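Local coordinates for tryptophan-C2-methyltransferase containing B12-binding domain (Kitasatospora setae, PDB 6WTF), which methylates C2 of tryptophan as a cobalamin-dependent radical S-adenosylmethionine methyltransferase (TsrM) that carries a [4Fe-4S] cluster, at the SF4/SA8/TRP site. Numbering follows the deposited sequence.

The SF4/SA8/TRP site. Residues 74, 227, 229, 231, 233-234, 236-237, 272-273, 276, 308, 310, 331, 335, 354, 377, 379, 408, 411-412, 414, 527, 529. With SF4 (iron/sulfur cluster), chain B; SA8 (S-5'-azamethionine-5'-deoxyadenosine), chain C; TRP (tryptophan), chain D.
The active site of this radical SAM enzyme lines up the [4Fe-4S] cluster, the aza-SAM analogue SA8 and the substrate tryptophan. Cys227, Cys231 and Cys234, the cysteines of the radical SAM motif, bind SF4 FE2, FE1 and FE4 through SG. Glu273, bent at chi2 (-72°), swings its carboxylate onto the fourth iron, Glu273 OE2 lying 2.1 Å from SF4 FE3, so a protein oxygen holds the corner where the SAM amino and carboxylate groups chelate in classical radical SAM enzymes. The SA8 amino group instead hydrogen-bonds Glu236 OE2, which it meets from above the carboxylate plane, and a lone pair of the Ser272 carbonyl oxygen. The Ser272 hydroxyl steadies that carboxylate from its other end, OG to Glu236 OE1 2.6 Å. His233, with CG in the crowded position between backbone N and carbonyl carbon (chi1 71°), wedges between cluster and nucleoside: CE1 faces SF4 S2, while its CD2 edge points at the five-membered adenine ring of SA8, the His233 and SA8 ring planes 75° apart. Val74 CG1 sits over the six-membered adenine ring, whose N1 and N6 pair with backbone N and O of Arg412. Asp335 OD1 accepts the ribose 3'-hydroxyl, SA8 O3', at 2.7 Å. Tyr308 joins both ligands: SA8 CB rides over the centre of its ring, 3.9 Å from the centroid, and its OH donates to carboxylate O of TRP at 2.5 Å. An alanine here would probably loosen both the methionine-like chain and the substrate carboxylate, since ring face and phenol hydroxyl would vanish together. Tyr529 OH donates to the other carboxylate oxygen, TRP OXT, at 2.7 Å. The substrate amino group lies between Glu377 and Asn527; the likely opposite charges of amine and carboxylate would strengthen this hold. Asn331 ND2 reaches Glu377 OE2 from above the carboxylate plane, and Asn527 ND2 meets the syn lone pair of Glu377 OE1, so the carboxylate is held at both oxygens and its rotation fixed. Glu377 OE2 turns its own syn lone pair to TRP N, 2.6 Å away.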
ATOM      1  N   VAL A  74      -2.379  -1.901  -9.189  1.00 17.67           N
ATOM      2  CA  VAL A  74      -3.687  -1.336  -8.857  1.00 17.65           C
ATOM      3  C   VAL A  74      -3.909  -0.070  -9.677  1.00 17.31           C
ATOM      4  O   VAL A  74      -4.283   0.983  -9.152  1.00 17.81           O
ATOM      5  CB  VAL A  74      -3.820  -1.092  -7.342  1.00 16.87           C
ATOM      6  CG1 VAL A  74      -5.268  -0.755  -6.959  1.00 16.57           C
ATOM      7  CG2 VAL A  74      -3.369  -2.331  -6.591  1.00 16.39           C
ATOM      8  N   CYS A 227      -7.884   0.510   9.740  1.00 19.97           N
ATOM      9  CA  CYS A 227      -8.766   1.611   9.385  1.00 20.12           C
ATOM     10  C   CYS A 227     -10.190   1.229   9.756  1.00 20.58           C
ATOM     11  O   CYS A 227     -10.673   0.170   9.345  1.00 19.92           O
ATOM     12  CB  CYS A 227      -8.682   1.951   7.894  1.00 20.52           C
ATOM     13  SG  CYS A 227      -9.680   3.398   7.437  1.00 20.24           S
ATOM     14  N   TYR A 229     -12.952   2.698   8.818  1.00 20.83           N
ATOM     15  CA  TYR A 229     -13.980   3.005   7.835  1.00 22.54           C
ATOM     16  C   TYR A 229     -14.161   1.820   6.885  1.00 21.86           C
ATOM     17  O   TYR A 229     -13.634   0.727   7.104  1.00 18.41           O
ATOM     18  CB  TYR A 229     -13.649   4.295   7.091  1.00 18.89           C
ATOM     19  CG  TYR A 229     -13.834   5.534   7.938  1.00 22.00           C
ATOM     20  CD1 TYR A 229     -14.422   5.456   9.197  1.00 23.22           C
ATOM     21  CD2 TYR A 229     -13.419   6.780   7.485  1.00 18.53           C
ATOM     22  CE1 TYR A 229     -14.586   6.589   9.981  1.00 23.39           C
ATOM     23  CE2 TYR A 229     -13.579   7.912   8.263  1.00 20.87           C
ATOM     24  CZ  TYR A 229     -14.164   7.810   9.509  1.00 19.82           C
ATOM     25  OH  TYR A 229     -14.328   8.934  10.281  1.00 21.51           O
ATOM     26  N   CYS A 231     -14.591   2.278   3.039  1.00 21.79           N
ATOM     27  CA  CYS A 231     -14.734   2.854   1.708  1.00 19.85           C
ATOM     28  C   CYS A 231     -14.780   1.746   0.663  1.00 19.58           C
ATOM     29  O   CYS A 231     -13.941   0.840   0.660  1.00 19.85           O
ATOM     30  CB  CYS A 231     -13.591   3.829   1.426  1.00 17.34           C
ATOM     31  SG  CYS A 231     -13.499   5.204   2.607  1.00 15.17           S
ATOM     32  N   HIS A 233     -13.991   1.164  -2.236  1.00 16.93           N
ATOM     33  CA  HIS A 233     -12.904   0.889  -3.162  1.00 17.18           C
ATOM     34  C   HIS A 233     -11.683   0.263  -2.495  1.00 15.68           C
ATOM     35  O   HIS A 233     -10.807  -0.249  -3.200  1.00 14.41           O
ATOM     36  CB  HIS A 233     -12.464   2.191  -3.845  1.00 17.89           C
ATOM     37  CG  HIS A 233     -11.735   3.126  -2.929  1.00 17.43           C
ATOM     38  ND1 HIS A 233     -12.385   3.983  -2.063  1.00 16.16           N
ATOM     39  CD2 HIS A 233     -10.409   3.322  -2.727  1.00 17.21           C
ATOM     40  CE1 HIS A 233     -11.490   4.674  -1.378  1.00 18.27           C
ATOM     41  NE2 HIS A 233     -10.284   4.292  -1.760  1.00 16.97           N
ATOM     42  N   CYS A 234     -11.601   0.290  -1.170  1.00 18.66           N
ATOM     43  CA  CYS A 234     -10.333   0.166  -0.459  1.00 16.61           C
ATOM     44  C   CYS A 234     -10.194  -1.203   0.190  1.00 15.79           C
ATOM     45  O   CYS A 234     -11.089  -1.645   0.916  1.00 17.70           O
ATOM     46  CB  CYS A 234     -10.208   1.255   0.605  1.00 17.31           C
ATOM     47  SG  CYS A 234      -8.540   1.475   1.228  1.00 14.87           S
ATOM     48  N   GLU A 236      -7.949  -1.907   2.501  1.00 15.46           N
ATOM     49  CA  GLU A 236      -7.220  -1.819   3.765  1.00 19.44           C
ATOM     50  C   GLU A 236      -8.042  -2.207   4.995  1.00 18.02           C
ATOM     51  O   GLU A 236      -7.497  -2.871   5.886  1.00 18.76           O
ATOM     52  CB  GLU A 236      -6.627  -0.416   3.961  1.00 15.80           C
ATOM     53  CG  GLU A 236      -5.669  -0.010   2.860  1.00 14.90           C
ATOM     54  CD  GLU A 236      -4.853   1.222   3.203  1.00 19.84           C
ATOM     55  OE1 GLU A 236      -4.588   1.468   4.399  1.00 20.41           O
ATOM     56  OE2 GLU A 236      -4.478   1.957   2.269  1.00 20.66           O
ATOM     57  N   PRO A 237      -9.316  -1.810   5.120  1.00 16.81           N
ATOM     58  CA  PRO A 237     -10.075  -2.243   6.309  1.00 18.71           C
ATOM     59  C   PRO A 237     -10.047  -3.746   6.518  1.00 19.66           C
ATOM     60  O   PRO A 237      -9.873  -4.212   7.650  1.00 20.99           O
ATOM     61  CB  PRO A 237     -11.493  -1.734   6.028  1.00 16.66           C
ATOM     62  CG  PRO A 237     -11.300  -0.582   5.152  1.00 17.64           C
ATOM     63  CD  PRO A 237     -10.108  -0.881   4.291  1.00 19.66           C
ATOM     64  N   SER A 272      -3.041   3.784   7.500  1.00 18.43           N
ATOM     65  CA  SER A 272      -4.113   3.868   6.515  1.00 18.76           C
ATOM     66  C   SER A 272      -4.470   5.323   6.242  1.00 17.28           C
ATOM     67  O   SER A 272      -4.508   5.759   5.087  1.00 20.43           O
ATOM     68  CB  SER A 272      -5.334   3.084   6.998  1.00 18.35           C
ATOM     69  OG  SER A 272      -5.094   1.695   6.916  1.00 18.87           O
ATOM     70  N   GLU A 273      -4.707   6.093   7.302  1.00 16.31           N
ATOM     71  CA  GLU A 273      -4.914   7.537   7.216  1.00 19.91           C
ATOM     72  C   GLU A 273      -4.338   8.153   8.479  1.00 15.75           C
ATOM     73  O   GLU A 273      -4.738   7.779   9.584  1.00 17.46           O
ATOM     74  CB  GLU A 273      -6.401   7.896   7.081  1.00 17.51           C
ATOM     75  CG  GLU A 273      -7.137   7.217   5.948  1.00 16.41           C
ATOM     76  CD  GLU A 273      -6.761   7.747   4.585  1.00 16.35           C
ATOM     77  OE1 GLU A 273      -6.079   8.788   4.500  1.00 18.90           O
ATOM     78  OE2 GLU A 273      -7.151   7.118   3.587  1.00 20.67           O
ATOM     79  N   LEU A 276      -6.966  10.033  10.799  1.00 19.74           N
ATOM     80  CA  LEU A 276      -7.972   9.221  11.474  1.00 20.01           C
ATOM     81  C   LEU A 276      -7.416   8.689  12.787  1.00 18.87           C
ATOM     82  O   LEU A 276      -6.214   8.451  12.920  1.00 22.46           O
ATOM     83  CB  LEU A 276      -8.447   8.067  10.590  1.00 20.23           C
ATOM     84  CG  LEU A 276      -9.199   8.491   9.329  1.00 21.89           C
ATOM     85  CD1 LEU A 276      -9.737   7.273   8.594  1.00 20.89           C
ATOM     86  CD2 LEU A 276     -10.321   9.477   9.671  1.00 18.59           C
ATOM     87  N   TYR A 308      -0.560  10.682   4.749  1.00 17.33           N
ATOM     88  CA  TYR A 308      -1.854  10.471   4.112  1.00 18.62           C
ATOM     89  C   TYR A 308      -2.947  11.028   5.012  1.00 18.84           C
ATOM     90  O   TYR A 308      -2.886  10.879   6.236  1.00 19.52           O
ATOM     91  CB  TYR A 308      -2.126   8.983   3.862  1.00 18.15           C
ATOM     92  CG  TYR A 308      -1.578   8.421   2.568  1.00 19.46           C
ATOM     93  CD1 TYR A 308      -1.648   9.141   1.381  1.00 20.35           C
ATOM     94  CD2 TYR A 308      -1.003   7.157   2.536  1.00 18.65           C
ATOM     95  CE1 TYR A 308      -1.147   8.612   0.197  1.00 20.98           C
ATOM     96  CE2 TYR A 308      -0.502   6.625   1.365  1.00 18.96           C
ATOM     97  CZ  TYR A 308      -0.575   7.353   0.200  1.00 20.82           C
ATOM     98  OH  TYR A 308      -0.075   6.811  -0.961  1.00 21.96           O
ATOM     99  N   GLN A 310      -7.453  11.914   5.131  1.00 17.01           N
ATOM    100  CA  GLN A 310      -8.790  12.125   4.609  1.00 18.90           C
ATOM    101  C   GLN A 310      -9.181  13.577   4.842  1.00 19.11           C
ATOM    102  O   GLN A 310      -8.586  14.254   5.687  1.00 17.36           O
ATOM    103  CB  GLN A 310      -9.780  11.183   5.291  1.00 17.39           C
ATOM    104  CG  GLN A 310      -9.708   9.766   4.779  1.00 18.15           C
ATOM    105  CD  GLN A 310     -10.101   9.669   3.324  1.00 18.85           C
ATOM    106  OE1 GLN A 310     -11.264   9.872   2.967  1.00 21.39           O
ATOM    107  NE2 GLN A 310      -9.136   9.367   2.471  1.00 16.68           N
ATOM    108  N   ASN A 331      -1.055  14.304   1.384  1.00 17.11           N
ATOM    109  CA  ASN A 331      -1.855  13.723   0.316  1.00 17.60           C
ATOM    110  C   ASN A 331      -3.237  13.439   0.887  1.00 20.12           C
ATOM    111  O   ASN A 331      -3.363  12.682   1.858  1.00 18.38           O
ATOM    112  CB  ASN A 331      -1.204  12.448  -0.227  1.00 21.69           C
ATOM    113  CG  ASN A 331      -2.013  11.792  -1.335  1.00 21.66           C
ATOM    114  OD1 ASN A 331      -3.171  11.430  -1.144  1.00 24.79           O
ATOM    115  ND2 ASN A 331      -1.396  11.630  -2.499  1.00 22.43           N
ATOM    116  N   ASP A 335     -11.040  12.279  -3.514  1.00 18.59           N
ATOM    117  CA  ASP A 335     -11.603  11.264  -4.400  1.00 21.01           C
ATOM    118  C   ASP A 335     -12.738  11.775  -5.288  1.00 19.10           C
ATOM    119  O   ASP A 335     -12.801  11.394  -6.462  1.00 17.97           O
ATOM    120  CB  ASP A 335     -12.043  10.047  -3.579  1.00 19.33           C
ATOM    121  CG  ASP A 335     -10.854   9.303  -2.979  1.00 21.45           C
ATOM    122  OD1 ASP A 335      -9.748   9.413  -3.550  1.00 19.42           O
ATOM    123  OD2 ASP A 335     -11.010   8.624  -1.941  1.00 21.16           O
ATOM    124  N   TYR A 354     -18.475  11.109   5.663  1.00 20.37           N
ATOM    125  CA  TYR A 354     -17.788  11.720   6.794  1.00 19.08           C
ATOM    126  C   TYR A 354     -17.060  13.008   6.426  1.00 20.49           C
ATOM    127  O   TYR A 354     -16.358  13.568   7.278  1.00 18.31           O
ATOM    128  CB  TYR A 354     -16.805  10.724   7.439  1.00 21.75           C
ATOM    129  CG  TYR A 354     -15.828  10.087   6.470  1.00 21.44           C
ATOM    130  CD1 TYR A 354     -16.157   8.920   5.789  1.00 20.34           C
ATOM    131  CD2 TYR A 354     -14.577  10.647   6.246  1.00 21.19           C
ATOM    132  CE1 TYR A 354     -15.267   8.333   4.900  1.00 21.11           C
ATOM    133  CE2 TYR A 354     -13.681  10.064   5.364  1.00 20.19           C
ATOM    134  CZ  TYR A 354     -14.031   8.909   4.694  1.00 19.07           C
ATOM    135  OH  TYR A 354     -13.144   8.326   3.815  1.00 19.09           O
ATOM    136  N   GLU A 377      -6.294  13.777  -4.395  1.00 14.24           N
ATOM    137  CA  GLU A 377      -6.606  12.599  -5.200  1.00 17.81           C
ATOM    138  C   GLU A 377      -8.030  12.675  -5.736  1.00 17.93           C
ATOM    139  O   GLU A 377      -8.953  13.090  -5.029  1.00 17.84           O
ATOM    140  CB  GLU A 377      -6.454  11.313  -4.381  1.00 17.90           C
ATOM    141  CG  GLU A 377      -5.088  11.094  -3.739  1.00 19.93           C
ATOM    142  CD  GLU A 377      -4.111  10.362  -4.646  1.00 22.60           C
ATOM    143  OE1 GLU A 377      -4.391  10.238  -5.856  1.00 23.01           O
ATOM    144  OE2 GLU A 377      -3.054   9.916  -4.146  1.00 24.25           O
ATOM    145  N   LEU A 379     -10.610   9.944  -7.991  1.00 17.86           N
ATOM    146  CA  LEU A 379     -10.782   8.612  -8.571  1.00 19.73           C
ATOM    147  C   LEU A 379     -12.064   8.604  -9.395  1.00 19.55           C
ATOM    148  O   LEU A 379     -13.164   8.736  -8.845  1.00 17.53           O
ATOM    149  CB  LEU A 379     -10.812   7.529  -7.494  1.00 15.83           C
ATOM    150  CG  LEU A 379     -10.945   6.096  -8.024  1.00 21.60           C
ATOM    151  CD1 LEU A 379      -9.853   5.791  -9.046  1.00 16.52           C
ATOM    152  CD2 LEU A 379     -10.895   5.077  -6.883  1.00 17.27           C
ATOM    153  N   SER A 408      -7.133   9.779 -11.416  1.00 17.63           N
ATOM    154  CA  SER A 408      -7.123   8.380 -11.812  1.00 21.32           C
ATOM    155  C   SER A 408      -8.501   7.988 -12.336  1.00 21.74           C
ATOM    156  O   SER A 408      -9.517   8.578 -11.962  1.00 20.90           O
ATOM    157  CB  SER A 408      -6.719   7.483 -10.640  1.00 21.78           C
ATOM    158  OG  SER A 408      -5.509   7.948 -10.059  1.00 21.94           O
ATOM    159  N   LEU A 411     -11.509   1.505 -11.557  1.00 20.86           N
ATOM    160  CA  LEU A 411     -11.395   0.884 -10.246  1.00 21.89           C
ATOM    161  C   LEU A 411     -10.980  -0.573 -10.395  1.00 23.14           C
ATOM    162  O   LEU A 411     -11.602  -1.326 -11.152  1.00 20.19           O
ATOM    163  CB  LEU A 411     -12.723   0.967  -9.493  1.00 20.25           C
ATOM    164  CG  LEU A 411     -12.728   0.220  -8.162  1.00 20.77           C
ATOM    165  CD1 LEU A 411     -11.919   1.000  -7.136  1.00 19.47           C
ATOM    166  CD2 LEU A 411     -14.152  -0.036  -7.675  1.00 20.99           C
ATOM    167  N   ARG A 412      -9.937  -0.966  -9.667  1.00 20.43           N
ATOM    168  CA  ARG A 412      -9.560  -2.369  -9.581  1.00 18.80           C
ATOM    169  C   ARG A 412     -10.394  -3.057  -8.505  1.00 19.06           C
ATOM    170  O   ARG A 412     -10.499  -2.561  -7.379  1.00 19.52           O
ATOM    171  CB  ARG A 412      -8.069  -2.506  -9.276  1.00 20.23           C
ATOM    172  CG  ARG A 412      -7.185  -2.382 -10.504  1.00 19.48           C
ATOM    173  CD  ARG A 412      -6.964  -3.747 -11.126  1.00 19.25           C
ATOM    174  NE  ARG A 412      -6.229  -4.625 -10.223  1.00 22.72           N
ATOM    175  CZ  ARG A 412      -6.713  -5.756  -9.721  1.00 22.14           C
ATOM    176  NH1 ARG A 412      -7.942  -6.159 -10.035  1.00 21.90           N
ATOM    177  NH2 ARG A 412      -5.969  -6.485  -8.906  1.00 21.86           N
ATOM    178  N   PHE A 414     -11.455  -6.112  -5.871  1.00 16.11           N
ATOM    179  CA  PHE A 414     -10.819  -7.036  -4.943  1.00 17.89           C
ATOM    180  C   PHE A 414     -11.897  -7.730  -4.124  1.00 17.85           C
ATOM    181  O   PHE A 414     -12.958  -7.145  -3.873  1.00 16.96           O
ATOM    182  CB  PHE A 414      -9.835  -6.310  -4.011  1.00 17.43           C
ATOM    183  CG  PHE A 414      -8.549  -5.930  -4.681  1.00 17.46           C
ATOM    184  CD1 PHE A 414      -8.402  -4.686  -5.277  1.00 19.05           C
ATOM    185  CD2 PHE A 414      -7.490  -6.814  -4.717  1.00 18.73           C
ATOM    186  CE1 PHE A 414      -7.211  -4.334  -5.901  1.00 19.60           C
ATOM    187  CE2 PHE A 414      -6.298  -6.473  -5.333  1.00 16.90           C
ATOM    188  CZ  PHE A 414      -6.159  -5.235  -5.931  1.00 19.98           C
ATOM    189  N   ASN A 527      -0.841   8.905 -12.447  1.00 24.48           N
ATOM    190  CA  ASN A 527      -0.717   8.794 -11.000  1.00 23.78           C
ATOM    191  C   ASN A 527      -0.315   7.359 -10.676  1.00 24.33           C
ATOM    192  O   ASN A 527      -1.140   6.574 -10.197  1.00 25.17           O
ATOM    193  CB  ASN A 527      -2.042   9.170 -10.325  1.00 21.14           C
ATOM    194  CG  ASN A 527      -1.938   9.275  -8.809  1.00 23.21           C
ATOM    195  OD1 ASN A 527      -0.931   8.912  -8.208  1.00 20.46           O
ATOM    196  ND2 ASN A 527      -3.000   9.786  -8.186  1.00 24.44           N
ATOM    197  N   TYR A 529       3.328   5.280  -9.354  1.00 21.21           N
ATOM    198  CA  TYR A 529       4.725   5.352  -8.949  1.00 22.69           C
ATOM    199  C   TYR A 529       5.486   4.063  -9.222  1.00 22.96           C
ATOM    200  O   TYR A 529       6.688   4.001  -8.942  1.00 22.58           O
ATOM    201  CB  TYR A 529       4.829   5.702  -7.460  1.00 22.07           C
ATOM    202  CG  TYR A 529       4.142   6.996  -7.084  1.00 19.89           C
ATOM    203  CD1 TYR A 529       3.982   8.018  -8.011  1.00 20.19           C
ATOM    204  CD2 TYR A 529       3.643   7.190  -5.804  1.00 19.70           C
ATOM    205  CE1 TYR A 529       3.347   9.207  -7.670  1.00 19.44           C
ATOM    206  CE2 TYR A 529       3.012   8.367  -5.453  1.00 21.33           C
ATOM    207  CZ  TYR A 529       2.866   9.371  -6.389  1.00 20.09           C
ATOM    208  OH  TYR A 529       2.232  10.539  -6.036  1.00 24.12           O
TER
HETATM  209 FE1  SF4 B 801     -11.233   4.907   3.304  1.00 18.47          FE
HETATM  210 FE2  SF4 B 801      -9.657   3.823   5.267  1.00 18.93          FE
HETATM  211 FE3  SF4 B 801      -8.615   5.658   3.530  1.00 23.19          FE
HETATM  212 FE4  SF4 B 801      -9.231   3.148   2.653  1.00 18.92          FE
HETATM  213  S1  SF4 B 801      -7.653   3.698   4.197  1.00 22.50           S
HETATM  214  S2  SF4 B 801      -9.712   5.127   1.614  1.00 18.47           S
HETATM  215  S3  SF4 B 801     -11.084   2.702   3.896  1.00 19.11           S
HETATM  216  S4  SF4 B 801     -10.284   6.008   5.047  1.00 16.03           S
HETATM  217  N   SA8 C 803      -4.296   4.628   2.638  1.00 20.39           N
HETATM  218  CA  SA8 C 803      -4.812   4.982   1.304  1.00 20.84           C
HETATM  219  C   SA8 C 803      -4.044   4.228   0.225  1.00 18.85           C
HETATM  220  O   SA8 C 803      -4.788   3.919  -0.789  1.00 14.44           O
HETATM  221  OXT SA8 C 803      -2.857   3.950   0.321  1.00 21.96           O
HETATM  222  CB  SA8 C 803      -4.748   6.520   1.038  1.00 20.89           C
HETATM  223  CG  SA8 C 803      -5.812   6.979   0.051  1.00 17.77           C
HETATM  224  ND  SA8 C 803      -5.505   6.650  -1.343  1.00 20.36           N
HETATM  225  CE  SA8 C 803      -4.248   7.280  -1.759  1.00 22.18           C
HETATM  226  C5' SA8 C 803      -6.632   6.936  -2.227  1.00 19.94           C
HETATM  227  C4' SA8 C 803      -6.327   6.670  -3.689  1.00 19.08           C
HETATM  228  O4' SA8 C 803      -5.849   5.317  -3.851  1.00 19.82           O
HETATM  229  C3' SA8 C 803      -7.560   6.726  -4.577  1.00 19.83           C
HETATM  230  O3' SA8 C 803      -7.882   8.066  -4.930  1.00 17.14           O
HETATM  231  C2' SA8 C 803      -7.112   5.903  -5.789  1.00 19.88           C
HETATM  232  O2' SA8 C 803      -6.372   6.699  -6.707  1.00 21.27           O
HETATM  233  C1' SA8 C 803      -6.202   4.844  -5.141  1.00 18.29           C
HETATM  234  N9  SA8 C 803      -6.814   3.526  -5.002  1.00 19.48           N
HETATM  235  C8  SA8 C 803      -7.048   2.836  -3.841  1.00 15.80           C
HETATM  236  N7  SA8 C 803      -7.637   1.677  -4.018  1.00 16.69           N
HETATM  237  C5  SA8 C 803      -7.802   1.598  -5.394  1.00 18.01           C
HETATM  238  C6  SA8 C 803      -8.357   0.609  -6.231  1.00 20.12           C
HETATM  239  N6  SA8 C 803      -8.923  -0.519  -5.782  1.00 18.86           N
HETATM  240  N1  SA8 C 803      -8.331   0.829  -7.565  1.00 20.12           N
HETATM  241  C2  SA8 C 803      -7.799   1.968  -8.019  1.00 19.01           C
HETATM  242  N3  SA8 C 803      -7.262   2.975  -7.326  1.00 19.01           N
HETATM  243  C4  SA8 C 803      -7.292   2.729  -6.012  1.00 18.48           C
HETATM  244  N   TRP D 804      -1.496   8.332  -5.534  1.00 21.89           N
HETATM  245  CA  TRP D 804      -0.752   7.671  -4.465  1.00 21.96           C
HETATM  246  C   TRP D 804       0.146   8.674  -3.754  1.00 21.18           C
HETATM  247  O   TRP D 804       0.665   8.405  -2.669  1.00 18.68           O
HETATM  248  CB  TRP D 804       0.083   6.508  -5.015  1.00 20.74           C
HETATM  249  CG  TRP D 804      -0.696   5.574  -5.897  1.00 18.51           C
HETATM  250  CD1 TRP D 804      -0.663   5.519  -7.257  1.00 19.37           C
HETATM  251  CD2 TRP D 804      -1.626   4.566  -5.478  1.00 18.28           C
HETATM  252  NE1 TRP D 804      -1.513   4.541  -7.714  1.00 20.81           N
HETATM  253  CE2 TRP D 804      -2.118   3.940  -6.642  1.00 17.03           C
HETATM  254  CE3 TRP D 804      -2.091   4.133  -4.232  1.00 17.96           C
HETATM  255  CZ2 TRP D 804      -3.054   2.908  -6.601  1.00 17.32           C
HETATM  256  CZ3 TRP D 804      -3.022   3.100  -4.193  1.00 19.35           C
HETATM  257  CH2 TRP D 804      -3.490   2.501  -5.371  1.00 17.96           C
HETATM  258  OXT TRP D 804       0.365   9.779  -4.262  1.00 21.65           O
HETATM  259  O   HOH W   1      -7.260   3.498  -0.855  1.00 18.83           O
HETATM  260  O   HOH W   2      -6.228   9.291  -7.870  1.00 21.23           O
HETATM  261  O   HOH W   3      -0.801   3.868  -1.420  1.00 22.04           O